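Local coordinates for putative glucosidase lplD, ALPHA-GALACTURONIDASE (Bacillus subtilis, PDB 3FEF), which hydrolyses alpha-1,4-linked galacturonate oligomers, probably digalacturonate in nature, as an NAD(+)- and manganese-dependent family 4 glycosidase that assembles into a homotetramer, at residues A[89-92]-A[93-97]; A[116-119]-A[120-123]; A[190-193]-A[194-198]. All coordinates share one frame; numbering follows the deposited sequence.

In the fold
Contacts 1 and 2 lie on successive helices, 88-96 and 112-136, of the NAD-binding half of the family 4 glycosidase, with centres about 12 Å apart. They touch directly: Asp-94 OD2 makes a salt bridge of 2.5 Å with Arg-121 NH2, and the selenium of Met-91 packs 3.4 Å from Arg-118 NH1. Contact 2 lies beside the active site, contact 1 a shell farther out. The side chain of Arg-118 comes within about 4 Å of that of Asn-147, a probable substrate ligand, and lies about 10 Å from the bound magnesium ion. Contact 3 lies across the chain's centre, about 39 Å from contact 1 between centres; its Arg-194 side chain is about 8 Å from that of His-170, the probable proton donor.

Contact 1. Residues A[89-92]-A[93-97]; sequences DDME and VDVHL
Met-91 and Val-95 pack one turn apart on helix 88-96, an i to i+4 pair in the Rossmann-like, NAD-binding half of the enzyme. The methionine, built as selenomethionine, reaches out as an extended chain, and its CG meets Val-95 CG2 at 3.8 Å. With CG1 anti to the backbone nitrogen (chi1 -177°), Val-95 turns CG2 back against the preceding turn, where it also lies 3.3 Å from Met-91 O. Ile-295 of helix 295-314 packs on both side chains.

Asp-94 is turned differently. Its carboxylate folds back beside its own backbone nitrogen (chi1 -61°), laying OD2 3.7 Å from Met-91 CA on the side of helix 112-136, where Arg-121 is its charged partner. Glu-92 is extended, and its OE1 meets Lys-299, which also bridges to Asp-89 OD1, so one lysine probably offsets both charges.

The His-96 ring has Val-95 CG1 over the centre of one face and Glu-92 O near its plane at the edge. Its rotation is fixed from both nitrogens: ND1 pairs with Glu-99 OE2 and NE2 with the backbone nitrogen of Ile-295. Underneath run the helical bonds. Val-95 N meets Met-91 O at 2.7 Å, nearly straight. His-96 N reaches Glu-92 O at 2.8 Å less directly, from above the carbonyl plane, with an N-H...O angle of 144°.

Contact 2. Residues A[116-119]-A[120-123]; sequences IIRG and LRAV
Leu-120 packs back on the preceding turn in the first half of helix 112-136, a long helix of the Rossmann-like half. Its N makes the i to i+4 bond to Ile-116 O at 2.9 Å, and its CB presses on Ile-117 O, an i to i+3 contact, at 3.1 Å. Farther out, Leu-120 CD2 approaches Ile-117 CD1 loosely, at 4.4 Å, while Val-399 of helix 383-405 covers both Leu-120 and Ile-116.

Arg-121 follows, its N held by Ile-117 O. The side chain leaves extended but bends at chi3 (66°), which swings the guanidinium back over the preceding turn. One face then lies over Arg-118 CA, offset toward the rim, and NH2 stands 3.9 Å from Arg-118 CG, while NH1 approaches Ile-117 CG2 at 3.8 Å. The two arginine chains cross obliquely, with guanidinium planes 59° apart and separate partners. Arg-121 turns to Asp-94 and, through NE, to Pro-85 O; Arg-118 runs outstretched past it, and its NE donates to the backbone O of Asn-147. That bond puts Arg-118 in the second shell behind a residue that probably binds substrate, and is consistent with its holding the backbone of Asn-147.

The Ala-122 methyl is covered by Pro-85 and Cys-152. Its N donates to Arg-118 O at 2.9 Å and makes a second, weak bond to Gly-119 O.

Val-123 N bonds to Gly-119 O at 3.0 Å, so that oxygen serves two amides, the Ala-122 bond being the weak one. Val-151 and Val-155 of helix 149-159 cover the valine, whose CG2 sits 3.2 Å from the same Gly-119 O.

Contact 3. Residues A[190-193]-A[194-198]; sequences EVPR and REDIR
Arg-193 and Asp-196 meet twice across a short 3-10 turn, in a salt-bridge network with Glu-195 and Arg-198. The backbone Asp-196 N bonds to Arg-193 O at 2.9 Å, approaching from above the carbonyl plane, and the arginine NH2 donates to Asp-196 OD1 at 3.1 Å in a salt bridge. That second bond is moderately straight (151°), but it reaches OD1 from above the carboxylate plane, the two flat groups turned well out of one plane.

Glu-195 lies over the Arg-193 guanidinium. Its carboxylate stacks on one face, the planes only 18° apart, and its CB also rests against that face; the pairing of NH1 with OE2 is long, 3.8 Å, and purely one of charge, since no N-H points at the oxygen. OE1 instead touches Arg-193 CB at 3.1 Å. Bends at chi2 and chi3, the latter almost eclipsed at 2°, bring the arginine's guanidinium under the glutamate. Asp-196 OD2 sits against the proline ring, 3.2 Å from Pro-192 CD.

Further out, Arg-198 NH2 makes a long salt bridge of 3.8 Å to Asp-196 OD1 and comes 4.0 Å from Arg-193 NH2, so OD1 is shared by two arginines whose nitrogens are themselves close. Replacing Asp-196 with an alanine would probably leave these neighbouring charges without their shared carboxylate and the Arg-193 guanidinium freer to turn. Arg-198 has a stronger partner, Glu-340 of the second subunit.

The turn links helix 171-187 to strand 197-202. Val-191 CG1 meets Ile-197 CD1 at 4.2 Å, roughly at right angles, and the pair packs on Val-183 and Leu-179 of that helix. Arg-194 makes a cation-pi contact with Phe-173 and a salt bridge with Glu-327, and Tyr-215 of the antiparallel strand 207-215 covers Val-191, Pro-192 and Asp-196.

Contact 1. Residues A[89-92]-A[93-97]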
loop_
_atom_site.group_PDB
_atom_site.type_symbol
_atom_site.label_atom_id
_atom_site.label_comp_id
_atom_site.label_asym_id
_atom_site.label_seq_id
_atom_site.Cartn_x
_atom_site.Cartn_y
_atom_site.Cartn_z
ATOM N N ASP A 89 -43.236 5.260 5.709
ATOM C CA ASP A 89 -43.779 5.272 4.344
ATOM C C ASP A 89 -42.661 5.159 3.296
ATOM O O ASP A 89 -42.791 4.422 2.327
ATOM C CB ASP A 89 -44.647 6.513 4.091
ATOM C CG ASP A 89 -45.836 6.602 5.042
ATOM O OD1 ASP A 89 -46.436 5.551 5.375
ATOM O OD2 ASP A 89 -46.171 7.723 5.473
ATOM N N ASP A 90 -41.557 5.868 3.497
ATOM C CA ASP A 90 -40.411 5.724 2.601
ATOM C C ASP A 90 -39.928 4.275 2.598
ATOM O O ASP A 90 -39.585 3.719 1.554
ATOM C CB ASP A 90 -39.276 6.649 3.024
ATOM C CG ASP A 90 -39.625 8.106 2.850
ATOM O OD1 ASP A 90 -40.499 8.408 2.008
ATOM O OD2 ASP A 90 -39.032 8.956 3.553
HETATM N N MSE A 91 -39.944 3.660 3.771
HETATM C CA MSE A 91 -39.428 2.309 3.925
HETATM C C MSE A 91 -40.277 1.264 3.206
HETATM O O MSE A 91 -39.746 0.293 2.651
HETATM C CB MSE A 91 -39.276 1.967 5.407
HETATM C CG MSE A 91 -38.273 0.877 5.651
HETATM SE SE MSE A 91 -37.753 0.708 7.527
HETATM C CE MSE A 91 -36.734 -0.964 7.342
ATOM N N GLU A 92 -41.592 1.466 3.215
ATOM C CA GLU A 92 -42.508 0.603 2.495
ATOM C C GLU A 92 -42.083 0.501 1.024
ATOM O O GLU A 92 -42.147 -0.568 0.407
ATOM C CB GLU A 92 -43.932 1.148 2.620
ATOM C CG GLU A 92 -45.033 0.187 2.169
ATOM C CD GLU A 92 -46.431 0.700 2.528
ATOM O OE1 GLU A 92 -46.657 1.034 3.715
ATOM O OE2 GLU A 92 -47.302 0.772 1.628
ATOM N N VAL A 93 -41.646 1.624 0.469
ATOM C CA VAL A 93 -41.041 1.649 -0.859
ATOM C C VAL A 93 -39.679 0.921 -0.869
ATOM O O VAL A 93 -39.501 -0.023 -1.620
ATOM C CB VAL A 93 -40.893 3.086 -1.376
ATOM C CG1 VAL A 93 -40.233 3.096 -2.764
ATOM C CG2 VAL A 93 -42.262 3.771 -1.415
ATOM N N ASP A 94 -38.737 1.333 -0.025
ATOM C CA ASP A 94 -37.452 0.615 0.065
ATOM C C ASP A 94 -37.683 -0.901 0.039
ATOM O O ASP A 94 -37.122 -1.623 -0.772
ATOM C CB ASP A 94 -36.712 0.935 1.375
ATOM C CG ASP A 94 -36.366 2.402 1.529
ATOM O OD1 ASP A 94 -36.435 3.141 0.533
ATOM O OD2 ASP A 94 -36.009 2.815 2.655
ATOM N N VAL A 95 -38.513 -1.374 0.951
ATOM C CA VAL A 95 -38.629 -2.803 1.205
ATOM C C VAL A 95 -39.578 -3.554 0.269
ATOM O O VAL A 95 -39.311 -4.694 -0.068
ATOM C CB VAL A 95 -39.002 -3.062 2.686
ATOM C CG1 VAL A 95 -39.051 -4.549 2.983
ATOM C CG2 VAL A 95 -37.991 -2.358 3.606
ATOM N N HIS A 96 -40.674 -2.940 -0.164
ATOM C CA HIS A 96 -41.699 -3.714 -0.893
ATOM C C HIS A 96 -41.831 -3.486 -2.404
ATOM O O HIS A 96 -42.190 -4.414 -3.148
ATOM C CB HIS A 96 -43.072 -3.599 -0.201
ATOM C CG HIS A 96 -43.105 -4.235 1.151
ATOM N ND1 HIS A 96 -43.088 -5.603 1.326
ATOM C CD2 HIS A 96 -43.110 -3.694 2.394
ATOM C CE1 HIS A 96 -43.104 -5.878 2.618
ATOM N NE2 HIS A 96 -43.118 -4.737 3.288
ATOM N N LEU A 97 -41.509 -2.290 -2.871
ATOM C CA LEU A 97 -41.638 -2.021 -4.306
ATOM C C LEU A 97 -40.855 -3.011 -5.188
ATOM O O LEU A 97 -41.337 -3.456 -6.204
ATOM C CB LEU A 97 -41.256 -0.575 -4.632
ATOM C CG LEU A 97 -41.656 -0.139 -6.044
ATOM C CD1 LEU A 97 -43.168 -0.364 -6.294
ATOM C CD2 LEU A 97 -41.282 1.320 -6.293
#

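Contact 2. Residues A[116-119]-A[120-123]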
loop_
_atom_site.group_PDB
_atom_site.type_symbol
_atom_site.label_atom_id
_atom_site.label_comp_id
_atom_site.label_asym_id
_atom_site.label_seq_id
_atom_site.Cartn_x
_atom_site.Cartn_y
_atom_site.Cartn_z
ATOM N N ILE A 116 -29.639 0.379 -0.614
ATOM C CA ILE A 116 -29.034 1.405 -1.461
ATOM C C ILE A 116 -29.830 2.713 -1.437
ATOM O O ILE A 116 -29.271 3.783 -1.214
ATOM C CB ILE A 116 -28.949 0.934 -2.922
ATOM C CG1 ILE A 116 -28.217 -0.416 -3.016
ATOM C CG2 ILE A 116 -28.342 2.036 -3.813
ATOM C CD1 ILE A 116 -26.747 -0.353 -3.335
ATOM N N ILE A 117 -31.135 2.617 -1.680
ATOM C CA ILE A 117 -31.998 3.785 -1.675
ATOM C C ILE A 117 -31.960 4.424 -0.294
ATOM O O ILE A 117 -31.806 5.641 -0.165
ATOM C CB ILE A 117 -33.464 3.419 -2.072
ATOM C CG1 ILE A 117 -33.490 2.876 -3.498
ATOM C CG2 ILE A 117 -34.388 4.637 -1.968
ATOM C CD1 ILE A 117 -33.023 3.886 -4.543
ATOM N N ARG A 118 -32.058 3.598 0.745
ATOM C CA ARG A 118 -32.020 4.120 2.111
ATOM C C ARG A 118 -30.703 4.847 2.414
ATOM O O ARG A 118 -30.696 5.943 2.985
ATOM C CB ARG A 118 -32.272 2.996 3.120
ATOM C CG ARG A 118 -32.405 3.449 4.567
ATOM C CD ARG A 118 -32.561 2.204 5.436
ATOM N NE ARG A 118 -32.371 2.453 6.856
ATOM C CZ ARG A 118 -33.295 2.197 7.775
ATOM N NH1 ARG A 118 -34.458 1.683 7.397
ATOM N NH2 ARG A 118 -33.052 2.447 9.059
ATOM N N GLY A 119 -29.592 4.239 2.020
ATOM C CA GLY A 119 -28.299 4.869 2.244
ATOM C C GLY A 119 -28.299 6.220 1.561
ATOM O O GLY A 119 -27.894 7.239 2.127
ATOM N N LEU A 120 -28.764 6.229 0.325
ATOM C CA LEU A 120 -28.806 7.450 -0.448
ATOM C C LEU A 120 -29.514 8.558 0.347
ATOM O O LEU A 120 -29.027 9.666 0.469
ATOM C CB LEU A 120 -29.577 7.147 -1.710
ATOM C CG LEU A 120 -29.076 7.647 -3.036
ATOM C CD1 LEU A 120 -27.547 7.669 -3.079
ATOM C CD2 LEU A 120 -29.665 6.712 -4.095
ATOM N N ARG A 121 -30.678 8.241 0.882
ATOM C CA ARG A 121 -31.456 9.156 1.719
ATOM C C ARG A 121 -30.687 9.587 2.981
ATOM O O ARG A 121 -30.794 10.717 3.447
ATOM C CB ARG A 121 -32.745 8.432 2.109
ATOM C CG ARG A 121 -33.918 9.286 2.520
ATOM C CD ARG A 121 -35.266 8.544 2.279
ATOM N NE ARG A 121 -35.440 7.362 3.127
ATOM C CZ ARG A 121 -35.664 6.134 2.664
ATOM N NH1 ARG A 121 -35.769 5.928 1.364
ATOM N NH2 ARG A 121 -35.810 5.113 3.496
ATOM N N ALA A 122 -29.911 8.680 3.553
ATOM C CA ALA A 122 -29.235 8.981 4.825
ATOM C C ALA A 122 -28.016 9.883 4.646
ATOM O O ALA A 122 -27.620 10.583 5.570
ATOM C CB ALA A 122 -28.826 7.673 5.536
ATOM N N VAL A 123 -27.415 9.857 3.457
ATOM C CA VAL A 123 -26.184 10.590 3.240
ATOM C C VAL A 123 -26.272 12.060 3.663
ATOM O O VAL A 123 -25.430 12.538 4.423
ATOM C CB VAL A 123 -25.661 10.433 1.785
ATOM C CG1 VAL A 123 -24.465 11.375 1.525
ATOM C CG2 VAL A 123 -25.248 8.978 1.537
#

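Contact 3. Residues A[190-193]-A[194-198]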
loop_
_atom_site.group_PDB
_atom_site.type_symbol
_atom_site.label_atom_id
_atom_site.label_comp_id
_atom_site.label_asym_id
_atom_site.label_seq_id
_atom_site.Cartn_x
_atom_site.Cartn_y
_atom_site.Cartn_z
ATOM N N GLU A 190 -21.414 -25.424 31.517
ATOM C CA GLU A 190 -21.983 -24.080 31.537
ATOM C C GLU A 190 -21.047 -23.040 30.938
ATOM O O GLU A 190 -19.833 -23.172 30.985
ATOM C CB GLU A 190 -22.292 -23.676 32.974
ATOM C CG GLU A 190 -23.274 -24.593 33.642
ATOM C CD GLU A 190 -24.614 -24.565 32.960
ATOM O OE1 GLU A 190 -25.277 -23.506 32.999
ATOM O OE2 GLU A 190 -25.008 -25.599 32.385
ATOM N N VAL A 191 -21.626 -21.996 30.369
ATOM C CA VAL A 191 -20.863 -20.806 30.020
ATOM C C VAL A 191 -21.581 -19.694 30.734
ATOM O O VAL A 191 -22.768 -19.506 30.520
ATOM C CB VAL A 191 -20.852 -20.539 28.512
ATOM C CG1 VAL A 191 -20.275 -19.162 28.230
ATOM C CG2 VAL A 191 -20.043 -21.609 27.794
ATOM N N PRO A 192 -20.869 -18.978 31.623
ATOM C CA PRO A 192 -21.475 -17.959 32.484
ATOM C C PRO A 192 -21.879 -16.682 31.730
ATOM O O PRO A 192 -22.874 -16.049 32.077
ATOM C CB PRO A 192 -20.365 -17.649 33.509
ATOM C CG PRO A 192 -19.175 -18.522 33.147
ATOM C CD PRO A 192 -19.402 -19.031 31.764
ATOM N N ARG A 193 -21.117 -16.311 30.706
ATOM C CA ARG A 193 -21.395 -15.089 29.952
ATOM C C ARG A 193 -21.045 -15.266 28.486
ATOM O O ARG A 193 -20.035 -15.899 28.156
ATOM C CB ARG A 193 -20.578 -13.926 30.514
ATOM C CG ARG A 193 -21.185 -13.255 31.729
ATOM C CD ARG A 193 -20.098 -12.699 32.643
ATOM N NE ARG A 193 -18.749 -12.897 32.109
ATOM C CZ ARG A 193 -17.958 -11.924 31.666
ATOM N NH1 ARG A 193 -18.372 -10.666 31.671
ATOM N NH2 ARG A 193 -16.746 -12.212 31.212
ATOM N N ARG A 194 -21.861 -14.695 27.604
ATOM C CA ARG A 194 -21.553 -14.747 26.180
ATOM C C ARG A 194 -20.215 -14.062 25.903
ATOM O O ARG A 194 -19.542 -14.387 24.931
ATOM C CB ARG A 194 -22.693 -14.188 25.315
ATOM C CG ARG A 194 -22.999 -12.703 25.506
ATOM C CD ARG A 194 -22.467 -11.866 24.352
ATOM N NE ARG A 194 -22.623 -10.436 24.612
ATOM C CZ ARG A 194 -21.631 -9.552 24.576
ATOM N NH1 ARG A 194 -20.400 -9.935 24.259
ATOM N NH2 ARG A 194 -21.877 -8.275 24.825
ATOM N N GLU A 195 -19.818 -13.146 26.783
ATOM C CA GLU A 195 -18.490 -12.537 26.703
ATOM C C GLU A 195 -17.381 -13.574 26.680
ATOM O O GLU A 195 -16.379 -13.379 26.010
ATOM C CB GLU A 195 -18.241 -11.598 27.887
ATOM C CG GLU A 195 -19.024 -10.303 27.826
ATOM C CD GLU A 195 -20.331 -10.324 28.634
ATOM O OE1 GLU A 195 -20.947 -11.403 28.830
ATOM O OE2 GLU A 195 -20.740 -9.231 29.071
ATOM N N ASP A 196 -17.535 -14.659 27.438
ATOM C CA ASP A 196 -16.500 -15.692 27.508
ATOM C C ASP A 196 -16.297 -16.456 26.185
ATOM O O ASP A 196 -15.379 -17.268 26.061
ATOM C CB ASP A 196 -16.829 -16.696 28.603
ATOM C CG ASP A 196 -16.861 -16.058 29.981
ATOM O OD1 ASP A 196 -16.138 -15.047 30.181
ATOM O OD2 ASP A 196 -17.612 -16.566 30.853
ATOM N N ILE A 197 -17.174 -16.237 25.220
ATOM C CA ILE A 197 -16.974 -16.813 23.905
ATOM C C ILE A 197 -16.119 -15.809 23.168
ATOM O O ILE A 197 -16.619 -14.799 22.694
ATOM C CB ILE A 197 -18.295 -17.024 23.144
ATOM C CG1 ILE A 197 -19.287 -17.782 24.033
ATOM C CG2 ILE A 197 -18.033 -17.814 21.830
ATOM C CD1 ILE A 197 -18.801 -19.203 24.340
ATOM N N ARG A 198 -14.824 -16.076 23.122
ATOM C CA ARG A 198 -13.867 -15.119 22.603
ATOM C C ARG A 198 -13.734 -15.395 21.131
ATOM O O ARG A 198 -13.258 -16.469 20.723
ATOM C CB ARG A 198 -12.523 -15.307 23.298
ATOM C CG ARG A 198 -12.629 -15.193 24.823
ATOM C CD ARG A 198 -12.770 -13.743 25.270
ATOM N NE ARG A 198 -13.153 -13.642 26.680
ATOM C CZ ARG A 198 -13.438 -12.498 27.306
ATOM N NH1 ARG A 198 -13.368 -11.340 26.656
ATOM N NH2 ARG A 198 -13.797 -12.510 28.584
#